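Spindle pole body-associated protein VIK1 (Saccharomyces cerevisiae, PDB 2O0A) binds microtubules through a kinesin-like motor homology domain that lacks a nucleotide-binding site and, as the partner of the minus-end-directed motor KAR3, helps to cross-link and organise microtubules. Local coordinates at residues N36-E39 and N40-F43; L280-S283 and E284-T288. All blocks are in the same frame, centred on the assembly; numbering follows the deposited sequence.

How the contacts relate
Both contacts are local and belong to the C-terminal motor homology domain, which keeps the kinesin motor fold but has no nucleotide-binding site. Contact 1 (36-43) turns the chain from the loop after strand 27-32 into strand 41-44, first of a small three-stranded antiparallel sheet. Contact 2 (280-288) is a run of helix 276-289, the last helix modelled. Their centres lie about 19 Å apart, yet they meet where Leu41 CD2 packs on Leu280 CD1 at 4.3 Å. Leu37 and Leu41 also touch Val276 at the start of that helix, whose later residues touch strand 58-60, so the helix packs along the small sheet and the turn that leads into it.

Contact 1 (N36-E39 and N40-F43); sequences NLPE and NLLF
The carbonyl oxygen Pro38 O takes the N-H of Leu41 at 3.2 Å from Leu41 N, the bond that closes a type I beta turn running from Pro38 to Leu41. The N-H...O angle is 153°. The helix-like backbone angles of Glu39 and Asn40, at the two central positions, make the bend; Pro38, at the first, supplies the accepting carbonyl, and its ring offers a compact apolar surface to Leu41. Glu39 leads its carboxylate outward, as suits an exposed corner. The side chain of Asn40 instead turns back toward Pro38: with CG set between its own N and C (chi1 70°), OD1 comes up beside the CB corner of the proline ring, 3.2 Å from Pro38 CB, a tight van der Waals approach.

Beneath the turn the apolar side chains gather. Pro38 and Leu41 lie side by side and point the same way, the delta carbon Pro38 CD resting 3.8 Å from Leu41 CD1. The turn thus delivers the chain into strand 41-44, an outermost strand of the small antiparallel sheet in this motor-like domain, where Leu42 pairs through its backbone with Thr51 of the adjoining strand. From just before the turn, Leu37 reaches across to Phe43, two residues past Leu41. Its CG is anti to the carbonyl carbon (chi1 -71°), which carries CD1 to the ring's edge, near the ring plane, 3.6 Å from Phe43 CZ; the two side chains cross at about a right angle. A branched leucine fits here because one methyl can meet the aromatic rim while the residue as a whole stays buried against Val32 and Val276. Val32 also receives Phe43, and Ile50 of strand 49-52 touches both Phe43 and Leu41.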
ATOM      1  N   ASN A  36      -7.062  13.145  15.596  1.00 20.59           N
ATOM      2  CA  ASN A  36      -8.001  13.714  14.618  1.00 21.58           C
ATOM      3  C   ASN A  36      -9.202  12.823  14.317  1.00 21.23           C
ATOM      4  O   ASN A  36      -9.954  13.071  13.368  1.00 22.68           O
ATOM      5  CB  ASN A  36      -7.269  14.116  13.333  1.00 22.20           C
ATOM      6  CG  ASN A  36      -6.255  15.211  13.570  1.00 23.71           C
ATOM      7  OD1 ASN A  36      -6.248  15.866  14.631  1.00 24.14           O
ATOM      8  ND2 ASN A  36      -5.391  15.429  12.589  1.00 26.60           N
ATOM      9  N   LEU A  37      -9.382  11.804  15.144  1.00 20.11           N
ATOM     10  CA  LEU A  37     -10.493  10.879  15.015  1.00 19.72           C
ATOM     11  C   LEU A  37     -11.458  11.072  16.187  1.00 20.73           C
ATOM     12  O   LEU A  37     -11.101  11.712  17.184  1.00 20.27           O
ATOM     13  CB  LEU A  37      -9.978   9.433  14.931  1.00 19.57           C
ATOM     14  CG  LEU A  37      -9.278   9.080  13.612  1.00 18.52           C
ATOM     15  CD1 LEU A  37      -8.601   7.710  13.723  1.00 19.21           C
ATOM     16  CD2 LEU A  37     -10.289   9.108  12.447  1.00 19.37           C
ATOM     17  N   PRO A  38     -12.692  10.566  16.061  1.00 20.84           N
ATOM     18  CA  PRO A  38     -13.664  10.774  17.141  1.00 21.56           C
ATOM     19  C   PRO A  38     -13.215  10.229  18.494  1.00 22.12           C
ATOM     20  O   PRO A  38     -12.563   9.187  18.569  1.00 21.83           O
ATOM     21  CB  PRO A  38     -14.902  10.045  16.623  1.00 21.45           C
ATOM     22  CG  PRO A  38     -14.779  10.160  15.138  1.00 23.07           C
ATOM     23  CD  PRO A  38     -13.316   9.854  14.933  1.00 20.65           C
ATOM     24  N   GLU A  39     -13.564  10.955  19.556  1.00 22.98           N
ATOM     25  CA  GLU A  39     -13.152  10.563  20.911  1.00 24.42           C
ATOM     26  C   GLU A  39     -13.799   9.256  21.374  1.00 25.06           C
ATOM     27  O   GLU A  39     -13.253   8.569  22.243  1.00 25.79           O
ATOM     28  CB  GLU A  39     -13.411  11.690  21.923  1.00 24.83           C
ATOM     29  CG  GLU A  39     -12.573  12.934  21.678  1.00 25.97           C
ATOM     30  CD  GLU A  39     -12.762  14.013  22.732  0.10 24.58           C
ATOM     31  OE1 GLU A  39     -13.237  13.704  23.846  0.10 24.37           O
ATOM     32  OE2 GLU A  39     -12.422  15.180  22.442  0.10 24.25           O
ATOM     33  N   ASN A  40     -14.939   8.906  20.782  1.00 25.72           N
ATOM     34  CA  ASN A  40     -15.656   7.683  21.138  1.00 26.22           C
ATOM     35  C   ASN A  40     -15.164   6.447  20.385  1.00 26.20           C
ATOM     36  O   ASN A  40     -15.648   5.337  20.627  1.00 26.84           O
ATOM     37  CB  ASN A  40     -17.172   7.854  20.951  1.00 26.42           C
ATOM     38  CG  ASN A  40     -17.586   7.941  19.491  0.10 26.26           C
ATOM     39  OD1 ASN A  40     -16.872   8.499  18.660  0.10 26.53           O
ATOM     40  ND2 ASN A  40     -18.753   7.395  19.180  0.10 26.59           N
ATOM     41  N   LEU A  41     -14.230   6.640  19.454  1.00 25.68           N
ATOM     42  CA  LEU A  41     -13.531   5.508  18.852  1.00 25.55           C
ATOM     43  C   LEU A  41     -12.498   5.004  19.849  1.00 25.22           C
ATOM     44  O   LEU A  41     -11.742   5.799  20.414  1.00 26.21           O
ATOM     45  CB  LEU A  41     -12.858   5.914  17.537  1.00 25.04           C
ATOM     46  CG  LEU A  41     -13.656   5.686  16.237  1.00 27.36           C
ATOM     47  CD1 LEU A  41     -12.758   6.070  15.049  1.00 25.26           C
ATOM     48  CD2 LEU A  41     -14.139   4.257  16.107  1.00 27.25           C
ATOM     49  N   LEU A  42     -12.495   3.696  20.089  1.00 24.20           N
ATOM     50  CA  LEU A  42     -11.564   3.084  21.027  1.00 24.30           C
ATOM     51  C   LEU A  42     -10.487   2.340  20.267  1.00 23.28           C
ATOM     52  O   LEU A  42     -10.784   1.594  19.332  1.00 23.40           O
ATOM     53  CB  LEU A  42     -12.279   2.133  21.994  1.00 24.54           C
ATOM     54  CG  LEU A  42     -13.234   2.695  23.060  1.00 26.29           C
ATOM     55  CD1 LEU A  42     -12.822   4.076  23.583  0.20 25.50           C
ATOM     56  CD2 LEU A  42     -14.665   2.717  22.557  1.00 26.63           C
ATOM     57  N   PHE A  43      -9.236   2.564  20.654  1.00 22.66           N
ATOM     58  CA  PHE A  43      -8.101   1.940  19.977  1.00 21.95           C
ATOM     59  C   PHE A  43      -7.372   0.985  20.883  1.00 21.86           C
ATOM     60  O   PHE A  43      -6.902   1.374  21.951  1.00 22.34           O
ATOM     61  CB  PHE A  43      -7.113   2.997  19.495  1.00 22.30           C
ATOM     62  CG  PHE A  43      -7.712   3.985  18.564  1.00 21.62           C
ATOM     63  CD1 PHE A  43      -7.695   3.765  17.192  1.00 22.15           C
ATOM     64  CD2 PHE A  43      -8.315   5.139  19.053  1.00 21.45           C
ATOM     65  CE1 PHE A  43      -8.271   4.681  16.323  1.00 22.80           C
ATOM     66  CE2 PHE A  43      -8.893   6.051  18.190  1.00 20.08           C
ATOM     67  CZ  PHE A  43      -8.863   5.830  16.827  1.00 22.19           C
TER

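Contact 2 (L280-S283 and E284-T288); sequences LTIS and EEVQT
Ser283 and Gln287, one helical turn apart, meet through the carbonyl Ser283 O, which receives the side-chain amide of Gln287 with 3.0 Å to NE2. The bond is nearly straight, 165° at the hydrogen, and the oxygen lies in the amide plane, although NE2 itself stands well above the carbonyl plane. Gln287 has the length for this: CG anti to the carbonyl carbon (chi1 -62°) carries the chain back over the preceding turn. NE2 also bonds to Lys60 O, so the amide ties the helix to the end of strand 58-60.

The packed side is built largely from small and branched residues. Ser283 OG bonds to Leu280 O at 2.6 Å, in the carbonyl plane and on a lone pair, and the same oxygen accepts Glu284 N at 3.2 Å. A serine this short can satisfy its buried hydroxyl within its own helix. Val286 N bonds to Ile282 O at 2.9 Å, while the methyls Ile282 CG2 and Val286 CG2 approach no closer than 4.2 Å. Glu285 is buried too, toward helix 231-243, where its OE2 forms a salt bridge with Lys243; its OE1 lies near Asp238, and the lysine probably eases that closeness of like charges.

Toward solvent the arrangement is looser. Thr281 O takes two weak bonds, from Glu284 N and Glu285 N, and the extended side chain of Glu284 leads away from the preceding turn to His57.

Helix 276-289 packs against helix 231-243 through Ile282, which meets Ile234 and Phe237, and against strand 27-32 through Ser283 and Val286, which rest on Cys28, while Leu280 and Thr281 lie against Tyr59 of strand 58-60.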
ATOM      1  N   LEU A 280     -13.879   1.772   7.987  1.00 18.03           N
ATOM      2  CA  LEU A 280     -13.969   0.600   8.866  1.00 18.33           C
ATOM      3  C   LEU A 280     -14.804  -0.503   8.218  1.00 18.51           C
ATOM      4  O   LEU A 280     -14.412  -1.657   8.214  1.00 18.87           O
ATOM      5  CB  LEU A 280     -14.525   0.982  10.244  1.00 17.95           C
ATOM      6  CG  LEU A 280     -13.630   1.889  11.093  1.00 19.32           C
ATOM      7  CD1 LEU A 280     -14.425   2.411  12.275  1.00 17.22           C
ATOM      8  CD2 LEU A 280     -12.371   1.139  11.558  1.00 19.45           C
ATOM      9  N   THR A 281     -15.948  -0.148   7.632  1.00 19.00           N
ATOM     10  CA  THR A 281     -16.755  -1.146   6.928  1.00 19.87           C
ATOM     11  C   THR A 281     -15.975  -1.860   5.815  1.00 19.49           C
ATOM     12  O   THR A 281     -16.030  -3.081   5.678  1.00 20.10           O
ATOM     13  CB  THR A 281     -18.054  -0.518   6.390  1.00 20.34           C
ATOM     14  OG1 THR A 281     -18.831  -0.076   7.504  1.00 21.83           O
ATOM     15  CG2 THR A 281     -18.861  -1.537   5.562  1.00 21.56           C
ATOM     16  N   ILE A 282     -15.226  -1.091   5.040  1.00 19.43           N
ATOM     17  CA  ILE A 282     -14.431  -1.648   3.949  1.00 19.56           C
ATOM     18  C   ILE A 282     -13.359  -2.582   4.485  1.00 19.46           C
ATOM     19  O   ILE A 282     -13.126  -3.647   3.912  1.00 19.47           O
ATOM     20  CB  ILE A 282     -13.860  -0.531   3.064  1.00 19.73           C
ATOM     21  CG1 ILE A 282     -15.031   0.189   2.383  1.00 21.32           C
ATOM     22  CG2 ILE A 282     -12.887  -1.100   2.016  1.00 19.27           C
ATOM     23  CD1 ILE A 282     -14.673   1.422   1.617  1.00 21.13           C
ATOM     24  N   SER A 283     -12.761  -2.203   5.610  1.00 19.66           N
ATOM     25  CA  SER A 283     -11.740  -3.034   6.245  1.00 20.35           C
ATOM     26  C   SER A 283     -12.288  -4.424   6.569  1.00 21.38           C
ATOM     27  O   SER A 283     -11.571  -5.422   6.462  1.00 21.27           O
ATOM     28  CB  SER A 283     -11.152  -2.342   7.484  1.00 20.88           C
ATOM     29  OG  SER A 283     -12.009  -2.440   8.615  1.00 21.12           O
ATOM     30  N   GLU A 284     -13.563  -4.500   6.951  1.00 21.70           N
ATOM     31  CA  GLU A 284     -14.170  -5.816   7.203  1.00 22.23           C
ATOM     32  C   GLU A 284     -14.369  -6.658   5.930  1.00 22.53           C
ATOM     33  O   GLU A 284     -14.150  -7.870   5.943  1.00 23.31           O
ATOM     34  CB  GLU A 284     -15.482  -5.694   7.993  1.00 22.31           C
ATOM     35  CG  GLU A 284     -15.887  -6.999   8.675  0.20 21.94           C
ATOM     36  CD  GLU A 284     -17.152  -6.890   9.508  0.10 22.09           C
ATOM     37  OE1 GLU A 284     -17.344  -5.861  10.191  0.10 21.91           O
ATOM     38  OE2 GLU A 284     -17.951  -7.849   9.492  0.10 21.95           O
ATOM     39  N   GLU A 285     -14.763  -6.016   4.838  1.00 22.65           N
ATOM     40  CA  GLU A 285     -14.913  -6.687   3.552  1.00 22.57           C
ATOM     41  C   GLU A 285     -13.578  -7.195   3.002  1.00 22.61           C
ATOM     42  O   GLU A 285     -13.498  -8.288   2.446  1.00 22.52           O
ATOM     43  CB  GLU A 285     -15.532  -5.743   2.538  1.00 22.68           C
ATOM     44  CG  GLU A 285     -16.935  -5.269   2.865  1.00 24.02           C
ATOM     45  CD  GLU A 285     -17.435  -4.362   1.787  1.00 25.48           C
ATOM     46  OE1 GLU A 285     -16.945  -3.211   1.714  1.00 24.33           O
ATOM     47  OE2 GLU A 285     -18.291  -4.803   0.987  1.00 25.93           O
ATOM     48  N   VAL A 286     -12.534  -6.384   3.153  1.00 22.03           N
ATOM     49  CA  VAL A 286     -11.200  -6.786   2.720  1.00 22.47           C
ATOM     50  C   VAL A 286     -10.778  -8.098   3.379  1.00 23.36           C
ATOM     51  O   VAL A 286     -10.255  -8.996   2.708  1.00 23.24           O
ATOM     52  CB  VAL A 286     -10.155  -5.674   3.015  1.00 21.68           C
ATOM     53  CG1 VAL A 286      -8.711  -6.216   2.932  1.00 21.77           C
ATOM     54  CG2 VAL A 286     -10.356  -4.501   2.073  1.00 21.46           C
ATOM     55  N   GLN A 287     -11.033  -8.206   4.680  1.00 24.04           N
ATOM     56  CA  GLN A 287     -10.533  -9.318   5.488  1.00 25.64           C
ATOM     57  C   GLN A 287     -11.469 -10.527   5.553  1.00 27.00           C
ATOM     58  O   GLN A 287     -11.105 -11.553   6.144  1.00 28.17           O
ATOM     59  CB  GLN A 287     -10.197  -8.824   6.903  1.00 25.55           C
ATOM     60  CG  GLN A 287      -9.102  -7.759   6.916  1.00 25.55           C
ATOM     61  CD  GLN A 287      -8.857  -7.180   8.296  1.00 24.81           C
ATOM     62  OE1 GLN A 287      -8.041  -7.697   9.065  1.00 23.81           O
ATOM     63  NE2 GLN A 287      -9.542  -6.084   8.609  1.00 22.64           N
ATOM     64  N   THR A 288     -12.657 -10.415   4.954  1.00 27.51           N
ATOM     65  CA  THR A 288     -13.623 -11.529   4.963  1.00 28.50           C
ATOM     66  C   THR A 288     -14.044 -12.035   3.576  1.00 28.91           C
ATOM     67  O   THR A 288     -14.422 -13.202   3.423  0.70 29.11           O
ATOM     68  CB  THR A 288     -14.901 -11.219   5.824  1.00 28.67           C
ATOM     69  OG1 THR A 288     -15.597 -10.081   5.298  1.00 29.98           O
ATOM     70  CG2 THR A 288     -14.541 -10.970   7.283  1.00 29.03           C
TER